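Long-range contact in putative peptidase (Parabacteroides merdae, PDB 4L8K), which is probably a serine-type peptidase of family S41 that cleaves peptide bonds: residues A287-T291 against T301-A305. Sequence-based numbering, arbitrary orientation.
Sequences AVAIT and TIIEA
Ile302 CG1 lies over the oxygen end of one face of the Val288–Ala289 peptide, 3.6 Å from Val288 O, and CD1 slants in from beyond that oxygen. The next peptide is met at its oxygen: Thr301 CB lies 3.4 Å from Ala289 O, tilted out of the peptide plane. Val288 suits its place facing the helix because both branches are used: CG1 lies 4.0 Å from Ile302 CG1, and each methyl approaches Ala305 CB, small enough to let the loop close in. Ile290 crosses Ile302 at about a right angle, its CG1 4.0 Å from Ile302 CD1. In Thr301, OG1 stands opposite the carbonyl carbon (chi1 -41°), where it accepts a nearly straight bond from Thr291 N (3.0 Å, 164°), while CG2 turns toward Val288. The same hydroxyl is hydrogen-bonded to Asp294 OD2, so a valine here would probably leave both Thr291 N and that carboxylate without this partner. Thr291 OG1 caps Asp294 N. Met241 of strand 238-242 touches Val288, Ile302 and Ala305. The contact packs the first turn of helix 301-311 against the loop from edge strand 286-287 to the threonine N-cap of helix 292-296, in the ClpP/crotonase-like fold expected of family S41.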
loop_
_atom_site.group_PDB
_atom_site.type_symbol
_atom_site.label_atom_id
_atom_site.label_comp_id
_atom_site.label_asym_id
_atom_site.label_seq_id
_atom_site.Cartn_x
_atom_site.Cartn_y
_atom_site.Cartn_z
ATOM N N ALA A 287 -10.233 -12.839 -3.702
ATOM C CA ALA A 287 -8.855 -13.298 -3.687
ATOM C C ALA A 287 -8.567 -14.086 -4.985
ATOM O O ALA A 287 -9.288 -15.028 -5.308
ATOM C CB ALA A 287 -8.595 -14.161 -2.450
ATOM N N VAL A 288 -7.564 -13.638 -5.761
ATOM C CA VAL A 288 -7.132 -14.267 -7.013
ATOM C C VAL A 288 -5.604 -14.259 -7.000
ATOM O O VAL A 288 -4.997 -13.227 -6.719
ATOM C CB VAL A 288 -7.721 -13.643 -8.335
ATOM C CG1 VAL A 288 -7.332 -14.479 -9.554
ATOM C CG2 VAL A 288 -9.239 -13.502 -8.287
ATOM N N ALA A 289 -4.991 -15.406 -7.294
ATOM C CA ALA A 289 -3.539 -15.572 -7.362
ATOM C C ALA A 289 -3.132 -15.998 -8.756
ATOM O O ALA A 289 -3.823 -16.829 -9.353
ATOM C CB ALA A 289 -3.062 -16.628 -6.334
ATOM N N ILE A 290 -1.997 -15.472 -9.271
ATOM C CA ILE A 290 -1.463 -15.920 -10.570
ATOM C C ILE A 290 -1.037 -17.404 -10.409
ATOM O O ILE A 290 -0.347 -17.755 -9.456
ATOM C CB ILE A 290 -0.332 -15.012 -11.125
ATOM C CG1 ILE A 290 -0.888 -13.584 -11.410
ATOM C CG2 ILE A 290 0.293 -15.626 -12.420
ATOM C CD1 ILE A 290 0.149 -12.610 -11.958
ATOM N N THR A 291 -1.541 -18.268 -11.298
ATOM C CA THR A 291 -1.248 -19.692 -11.226
ATOM C C THR A 291 -0.048 -20.048 -12.075
ATOM O O THR A 291 0.246 -19.363 -13.057
ATOM C CB THR A 291 -2.466 -20.513 -11.619
ATOM O OG1 THR A 291 -2.742 -20.279 -12.992
ATOM C CG2 THR A 291 -3.673 -20.190 -10.763
ATOM N N THR A 301 -3.660 -14.569 -14.366
ATOM C CA THR A 301 -4.896 -15.076 -13.746
ATOM C C THR A 301 -5.781 -13.940 -13.199
ATOM O O THR A 301 -7.006 -13.993 -13.359
ATOM C CB THR A 301 -4.554 -16.077 -12.619
ATOM O OG1 THR A 301 -3.488 -16.906 -13.070
ATOM C CG2 THR A 301 -5.738 -16.965 -12.224
ATOM N N ILE A 302 -5.148 -12.905 -12.600
ATOM C CA ILE A 302 -5.838 -11.777 -11.994
ATOM C C ILE A 302 -6.465 -10.896 -13.085
ATOM O O ILE A 302 -7.656 -10.591 -12.979
ATOM C CB ILE A 302 -4.907 -10.995 -11.012
ATOM C CG1 ILE A 302 -4.283 -11.987 -9.991
ATOM C CG2 ILE A 302 -5.710 -9.899 -10.295
ATOM C CD1 ILE A 302 -3.221 -11.418 -9.017
ATOM N N ILE A 303 -5.703 -10.532 -14.145
ATOM C CA ILE A 303 -6.280 -9.730 -15.232
ATOM C C ILE A 303 -7.447 -10.518 -15.885
ATOM O O ILE A 303 -8.514 -9.938 -16.114
ATOM C CB ILE A 303 -5.225 -9.253 -16.270
ATOM C CG1 ILE A 303 -4.173 -8.323 -15.607
ATOM C CG2 ILE A 303 -5.904 -8.540 -17.483
ATOM C CD1 ILE A 303 -2.929 -7.950 -16.538
ATOM N N GLU A 304 -7.259 -11.849 -16.114
ATOM C CA GLU A 304 -8.280 -12.691 -16.746
ATOM C C GLU A 304 -9.568 -12.783 -15.910
ATOM O O GLU A 304 -10.654 -12.660 -16.472
ATOM C CB GLU A 304 -7.750 -14.093 -17.045
ATOM C CG GLU A 304 -6.651 -14.118 -18.088
ATOM C CD GLU A 304 -7.013 -13.684 -19.495
ATOM O OE1 GLU A 304 -8.213 -13.677 -19.848
ATOM O OE2 GLU A 304 -6.076 -13.390 -20.264
ATOM N N ALA A 305 -9.442 -12.959 -14.574
ATOM C CA ALA A 305 -10.595 -13.021 -13.668
ATOM C C ALA A 305 -11.343 -11.679 -13.676
ATOM O O ALA A 305 -12.567 -11.673 -13.736
ATOM C CB ALA A 305 -10.146 -13.381 -12.260
#